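Local coordinates for protein xylose isomerase-like TIM barrel (PDB 2QW5) that probably acts as a zinc-dependent sugar isomerase or epimerase, holding a zinc ion and D-xylose in the pocket of a TIM barrel, at residues D252-L256 against V280-N284; F16-T20 against I286-T290; G170-E174 against S208-G212. All coordinates share one frame. Where two conformers were deposited one is given. Residues are numbered along the deposited sequence.

Interaction 1: D252-L256 against V280-N284. With ZN (zinc ion), chain D; XLS (D-xylose), chain C.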
# COMPACT_ATOMS: atom_id res chain seq x y z
N ASP A 252 17.73 6.93 -16.62
CA ASP A 252 16.55 7.54 -16.00
C ASP A 252 15.30 7.50 -16.89
O ASP A 252 14.27 7.98 -16.48
CB ASP A 252 16.85 8.97 -15.50
CG ASP A 252 16.66 10.05 -16.57
OD1 ASP A 252 16.70 9.76 -17.77
OD2 ASP A 252 16.47 11.22 -16.15
N ARG A 253 15.44 6.96 -18.10
CA ARG A 253 14.40 6.77 -19.13
C ARG A 253 13.91 8.08 -19.75
O ARG A 253 12.96 8.03 -20.48
CB ARG A 253 13.19 5.95 -18.67
CG ARG A 253 13.46 4.77 -17.76
CD ARG A 253 14.53 3.82 -18.17
NE ARG A 253 14.35 3.18 -19.46
CZ ARG A 253 13.60 2.11 -19.75
NH1 ARG A 253 12.79 1.51 -18.85
NH2 ARG A 253 13.61 1.67 -21.00
N GLY A 254 14.60 9.20 -19.50
CA GLY A 254 14.23 10.52 -20.02
C GLY A 254 15.08 10.99 -21.19
O GLY A 254 15.09 10.33 -22.23
N ALA A 255 15.83 12.09 -21.00
CA ALA A 255 16.63 12.72 -22.06
C ALA A 255 17.78 11.82 -22.48
O ALA A 255 18.61 11.48 -21.67
CB ALA A 255 17.16 14.06 -21.61
N LEU A 256 17.84 11.48 -23.76
CA LEU A 256 18.88 10.55 -24.24
C LEU A 256 20.24 11.22 -24.46
O LEU A 256 21.30 10.59 -24.36
CB LEU A 256 18.34 9.83 -25.49
CG LEU A 256 19.12 8.66 -26.11
CD1 LEU A 256 19.37 7.54 -25.08
CD2 LEU A 256 18.35 8.17 -27.34
N VAL A 280 14.49 4.47 -30.15
CA VAL A 280 14.65 5.43 -29.06
C VAL A 280 13.43 5.20 -28.15
O VAL A 280 12.31 5.38 -28.59
CB VAL A 280 14.62 6.90 -29.59
CG1 VAL A 280 14.44 7.90 -28.42
CG2 VAL A 280 15.88 7.17 -30.40
N GLU A 281 13.66 4.76 -26.90
CA GLU A 281 12.57 4.53 -25.96
C GLU A 281 12.65 5.47 -24.75
O GLU A 281 13.38 5.22 -23.80
CB GLU A 281 12.51 3.09 -25.52
CG GLU A 281 11.15 2.79 -24.86
CD GLU A 281 11.04 1.39 -24.37
OE1 GLU A 281 12.01 0.99 -23.67
OE2 GLU A 281 10.02 0.73 -24.65
N ILE A 282 11.89 6.56 -24.82
CA ILE A 282 11.84 7.57 -23.80
C ILE A 282 10.42 7.51 -23.17
O ILE A 282 9.39 7.61 -23.88
CB ILE A 282 12.14 8.98 -24.42
CG1 ILE A 282 13.61 9.03 -24.93
CG2 ILE A 282 11.89 10.11 -23.38
CD1 ILE A 282 13.98 10.35 -25.62
N PHE A 283 10.40 7.38 -21.84
CA PHE A 283 9.19 7.31 -21.04
C PHE A 283 8.92 8.73 -20.55
O PHE A 283 9.58 9.22 -19.65
CB PHE A 283 9.37 6.35 -19.86
CG PHE A 283 9.37 4.92 -20.27
CD1 PHE A 283 10.47 4.37 -20.90
CD2 PHE A 283 8.26 4.13 -20.05
CE1 PHE A 283 10.48 3.02 -21.29
CE2 PHE A 283 8.28 2.75 -20.43
CZ PHE A 283 9.40 2.24 -21.05
N ASN A 284 7.98 9.42 -21.17
CA ASN A 284 7.67 10.78 -20.72
C ASN A 284 6.99 10.74 -19.33
O ASN A 284 6.43 9.72 -18.93
CB ASN A 284 6.84 11.49 -21.79
CG ASN A 284 6.81 12.98 -21.62
OD1 ASN A 284 7.52 13.52 -20.78
ND2 ASN A 284 5.97 13.67 -22.43
ZN ZN D . 12.36 -1.02 -23.15
C1 XLS C . 8.97 -0.94 -19.68
C2 XLS C . 8.05 -2.02 -20.24
C3 XLS C . 6.53 -1.81 -19.89
C4 XLS C . 5.57 -2.19 -21.00
O1 XLS C . 10.30 -1.15 -19.19
O2 XLS C . 8.28 -2.23 -21.64
O3 XLS C . 6.09 -0.52 -19.48
O4 XLS C . 5.90 -3.48 -21.44
O HOH W 1 11.46 -0.61 -21.38
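One water binds the zinc ion, accepts from Arg-253 and donates to the sugar: it lies 2.0 Å from ZN, 3.2 Å from Arg-253 NH2 and 2.5 Å from O1 of D-xylose. Glu-281 OE1 binds ZN at 2.1 Å, and Asp-216, Glu-183 and Gln-247 complete the metal site. Arg-253 NH2 also lies 3.2 Å from Glu-281 OE1, the zinc-bound oxygen, while Phe-283 CE1 sits over one face of the guanidinium, 3.4 Å from Arg-253 NH2. Phe-283 CZ comes within 3.5 Å of C1 of the sugar and Arg-253 NH1 within 3.7 Å of its O1, so both segments line the pocket. Ser-249 OG is hydrogen-bonded to both Arg-253 NE and Glu-281 O.

The backbones meet at one point: Phe-283 N donates to Arg-253 O (3.0 Å, 157° at the hydrogen), and Ile-282 CA makes a CH···O contact with that same oxygen at 3.5 Å. The bend behind it is an Asx turn, Gly-254 N donating to Asp-252 OD1 at 2.8 Å. Farther from the sugar the contact is apolar, with Leu-256 CD2 4.1 Å from Val-280 CG1. Segment 252-256 lies in the loop after strand 243-248; segment 280-284 runs on from strand 278-280, with Val-280 against strand 11-14 and Leu-256, Val-280 and Ile-282 against helix 314-332.

Interaction 2: F16-T20 against I286-T290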
# COMPACT_ATOMS: atom_id res chain seq x y z
N PHE A 16 5.64 5.79 -26.00
CA PHE A 16 5.71 6.14 -24.54
C PHE A 16 6.10 7.61 -24.24
O PHE A 16 6.06 8.04 -23.08
CB PHE A 16 6.65 5.20 -23.81
CG PHE A 16 6.16 3.78 -23.72
CD1 PHE A 16 4.80 3.45 -23.63
CD2 PHE A 16 7.08 2.74 -23.65
CE1 PHE A 16 4.38 2.16 -23.45
CE2 PHE A 16 6.64 1.43 -23.50
CZ PHE A 16 5.29 1.14 -23.38
N MSE A 17 6.54 8.36 -25.26
CA MSE A 17 6.73 9.80 -25.16
C MSE A 17 5.35 10.46 -24.94
O MSE A 17 5.28 11.56 -24.39
CB MSE A 17 7.35 10.36 -26.44
CG MSE A 17 7.62 11.90 -26.47
SE MSE A 17 8.85 12.38 -25.08
CE MSE A 17 10.44 12.12 -26.06
N PHE A 18 4.27 9.80 -25.40
CA PHE A 18 2.91 10.35 -25.35
C PHE A 18 1.85 9.57 -24.60
O PHE A 18 0.95 10.17 -23.99
CB PHE A 18 2.37 10.50 -26.80
CG PHE A 18 3.34 11.13 -27.75
CD1 PHE A 18 3.66 12.47 -27.65
CD2 PHE A 18 3.94 10.39 -28.76
CE1 PHE A 18 4.58 13.06 -28.53
CE2 PHE A 18 4.85 10.96 -29.63
CZ PHE A 18 5.17 12.31 -29.53
N THR A 19 1.91 8.23 -24.65
CA THR A 19 0.80 7.42 -24.20
C THR A 19 1.12 5.96 -24.01
O THR A 19 2.16 5.52 -24.44
CB THR A 19 -0.33 7.51 -25.26
OG1 THR A 19 -1.55 6.99 -24.75
CG2 THR A 19 0.06 6.80 -26.58
N THR A 20 0.24 5.24 -23.31
CA THR A 20 0.30 3.76 -23.22
C THR A 20 -0.88 3.10 -24.00
O THR A 20 -1.02 1.85 -24.04
CB THR A 20 0.30 3.24 -21.76
OG1 THR A 20 -0.95 3.53 -21.15
CG2 THR A 20 1.41 3.86 -20.97
N ILE A 286 4.22 11.10 -17.95
CA ILE A 286 2.79 11.10 -18.22
C ILE A 286 2.18 10.32 -17.07
O ILE A 286 2.88 9.46 -16.46
CB ILE A 286 2.37 10.48 -19.63
CG1 ILE A 286 2.89 9.04 -19.80
CG2 ILE A 286 2.83 11.39 -20.76
CD1 ILE A 286 2.34 8.30 -21.04
N PRO A 287 0.89 10.54 -16.78
CA PRO A 287 0.24 9.83 -15.66
C PRO A 287 0.50 8.31 -15.59
O PRO A 287 0.69 7.78 -14.49
CB PRO A 287 -1.23 10.14 -15.88
CG PRO A 287 -1.20 11.54 -16.43
CD PRO A 287 -0.07 11.48 -17.42
N ALA A 288 0.61 7.63 -16.73
CA ALA A 288 0.87 6.19 -16.71
C ALA A 288 2.21 5.79 -16.09
O ALA A 288 2.31 4.67 -15.58
CB ALA A 288 0.69 5.58 -18.10
N PHE A 289 3.22 6.70 -16.08
CA PHE A 289 4.56 6.38 -15.63
C PHE A 289 5.07 7.10 -14.40
O PHE A 289 6.04 6.63 -13.84
CB PHE A 289 5.56 6.58 -16.78
CG PHE A 289 5.28 5.70 -17.98
CD1 PHE A 289 5.18 4.32 -17.82
CD2 PHE A 289 5.12 6.24 -19.24
CE1 PHE A 289 4.89 3.50 -18.90
CE2 PHE A 289 4.83 5.42 -20.33
CZ PHE A 289 4.73 4.05 -20.16
N THR A 290 4.47 8.22 -14.00
CA THR A 290 5.01 9.00 -12.87
C THR A 290 5.17 8.19 -11.59
O THR A 290 6.25 8.20 -10.96
CB THR A 290 4.21 10.31 -12.66
OG1 THR A 290 2.81 10.01 -12.70
CG2 THR A 290 4.55 11.27 -13.75
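Ile-286, Phe-289 and Thr-20 bury the most area, 64, 61 and 49 Å², out of 269 Å² summed over both sides. Ile-286 points its CA-CB bond toward segment 16-20 and sets its CD1 against backbone: 3.6 Å from Thr-19 CA, 3.8 Å from Phe-18 O and 4.3 Å from Phe-16 O. One methyl thus fits against the main chain where it leaves the short 3-10 segment.

Phe-289 makes the aromatic contact. Its edge meets the face of Phe-16 in a T-shaped stack, with centroids 5.1 Å apart, planes at 82° and Phe-289 CZ 3.5 Å from Phe-16 CD1. Phe-289 CZ lies 3.4 Å from Thr-20 CG2, and that methyl is 3.4 Å from Ala-288 CB, so Thr-20 spans two successive residues of the weakly bonded helix. No hydrogen bond crosses between the segments; within 286-290, Ile-286 O accepts from Phe-289 N at 2.8 Å and from Thr-290 N at 3.2 Å.

The aromatic group extends to Phe-283, which stacks on Phe-16 and meets Phe-289 edge-to-face. The side chain of Phe-16 comes within about 4 Å of the bound D-xylose at the nearest atoms. The result is an aromatic wall beside the sugar pocket, built from the loops after the first and last TIM-barrel strands and the following short helical turn, at the C-terminal strand ends where active sites of this fold lie.

Interaction 3: G170-E174 against S208-G212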
# COMPACT_ATOMS: atom_id res chain seq x y z
N GLY A 170 5.77 -18.93 -30.44
CA GLY A 170 6.81 -18.76 -31.48
C GLY A 170 6.41 -19.41 -32.81
O GLY A 170 6.49 -18.81 -33.89
N GLU A 171 5.95 -20.65 -32.74
CA GLU A 171 5.44 -21.38 -33.94
C GLU A 171 4.33 -20.61 -34.63
O GLU A 171 4.35 -20.47 -35.83
CB GLU A 171 4.94 -22.75 -33.57
CG GLU A 171 6.09 -23.64 -33.13
CD GLU A 171 5.66 -24.97 -32.53
OE1 GLU A 171 4.44 -25.27 -32.46
OE2 GLU A 171 6.55 -25.72 -32.10
N TYR A 172 3.38 -20.11 -33.84
CA TYR A 172 2.33 -19.22 -34.35
C TYR A 172 2.87 -17.92 -34.96
O TYR A 172 2.49 -17.60 -36.09
CB TYR A 172 1.33 -18.91 -33.26
CG TYR A 172 0.16 -18.07 -33.74
CD1 TYR A 172 -0.87 -18.66 -34.47
CD2 TYR A 172 0.10 -16.69 -33.52
CE1 TYR A 172 -1.94 -17.90 -34.96
CE2 TYR A 172 -0.97 -15.92 -34.00
CZ TYR A 172 -2.00 -16.54 -34.70
OH TYR A 172 -3.07 -15.85 -35.20
N ALA A 173 3.75 -17.19 -34.25
CA ALA A 173 4.33 -15.92 -34.76
C ALA A 173 5.16 -16.07 -36.06
O ALA A 173 5.19 -15.16 -36.92
CB ALA A 173 5.18 -15.25 -33.67
N GLU A 174 5.80 -17.23 -36.20
CA GLU A 174 6.61 -17.54 -37.40
C GLU A 174 5.70 -17.58 -38.64
O GLU A 174 6.03 -16.98 -39.69
CB GLU A 174 7.42 -18.83 -37.20
CG GLU A 174 8.54 -19.01 -38.23
CD GLU A 174 9.36 -20.29 -38.07
OE1 GLU A 174 8.97 -21.20 -37.29
OE2 GLU A 174 10.41 -20.38 -38.75
N SER A 208 11.72 -22.85 -30.42
CA SER A 208 11.53 -21.82 -31.44
C SER A 208 12.44 -20.57 -31.39
O SER A 208 12.35 -19.74 -30.45
CB SER A 208 10.09 -21.37 -31.45
OG SER A 208 9.94 -20.29 -32.36
N LYS A 209 13.24 -20.38 -32.44
CA LYS A 209 14.12 -19.22 -32.58
C LYS A 209 13.35 -17.94 -32.93
O LYS A 209 13.90 -16.84 -32.91
CB LYS A 209 15.20 -19.46 -33.64
CG LYS A 209 16.16 -20.61 -33.38
CD LYS A 209 16.92 -20.54 -32.05
CE LYS A 209 18.07 -21.60 -32.01
NZ LYS A 209 18.99 -21.48 -33.26
N GLN A 210 12.07 -18.10 -33.29
CA GLN A 210 11.17 -16.95 -33.50
C GLN A 210 11.04 -16.18 -32.15
O GLN A 210 10.69 -15.00 -32.14
CB GLN A 210 9.79 -17.45 -33.96
CG GLN A 210 8.91 -16.39 -34.62
CD GLN A 210 9.44 -15.88 -35.97
OE1 GLN A 210 10.39 -16.43 -36.52
NE2 GLN A 210 8.77 -14.86 -36.54
N VAL A 211 11.27 -16.90 -31.03
CA VAL A 211 11.27 -16.34 -29.69
C VAL A 211 12.70 -15.94 -29.34
O VAL A 211 13.56 -16.77 -29.08
CB VAL A 211 10.70 -17.31 -28.62
CG1 VAL A 211 10.73 -16.63 -27.20
CG2 VAL A 211 9.26 -17.77 -28.99
N GLY A 212 12.95 -14.64 -29.34
CA GLY A 212 14.27 -14.09 -29.03
C GLY A 212 14.21 -12.94 -28.06
O GLY A 212 13.39 -12.93 -27.13
O HOH W 2 9.09 -21.63 -34.62
O HOH W 3 12.43 -18.44 -36.85
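Ser-208 opens a type I beta turn closed by Val-211 N donating to Ser-208 O at 3.1 Å. Its OG sits 3.6 Å from Gly-170 CA and accepts a weak bond from Gln-210 N at 3.2 Å. A water bridges Ser-208 OG, at 2.8 Å, to Glu-174 OE1, to which it donates at 2.7 Å. Two residues on, Gln-210 has the largest covered area, 84 Å²: its CG lies 3.5 Å from Gly-170 O and 4.0 Å from Ala-173 CB, and its NE2 is 3.5 Å from Glu-174 CA and hydrogen-bonded to Val-178 O. Val-211 begins strand 211-216, its CG2 3.6 Å from Gly-170 CA.

Here the C-terminal part of helix 148-176 packs on the turn into strand 211-216, at the N-terminal end of the barrel strands, away from the sugar; Gln-210 and Gly-212 join strand 179-182 by backbone bonds. A CB on Gly-170 would clash, 2.4 Å from Ser-208 OG and 2.8 Å from Val-211 CG2, so the 5.1 Å approach of Gly-170 CA to Gln-210 CA depends on glycine. With no direct hydrogen bond between the segments, the chemistry implies a join by van der Waals fit, supplemented by a water bridge to Glu-174.

In the fold
From the N terminus, segment 16-20 follows the first barrel strand and waits until 286-290, beyond the last strand, for its partner; interaction 2 therefore closes a loop around nearly the whole barrel. Interactions 3 and 1 both fall within that span, in series: 170-174 and 208-212 join helix 148-176 to the entry of strand 211-216, and only later do 252-256 and 280-284 connect the loops after the last two strands. Interactions 1 and 2 have centres 11 Å apart and touch, Asn-284 N lying 3.0 Å from Phe-16 O. Interaction 3 lies across the chain's centre, its centre about 29 and 30 Å from those of interactions 1 and 2.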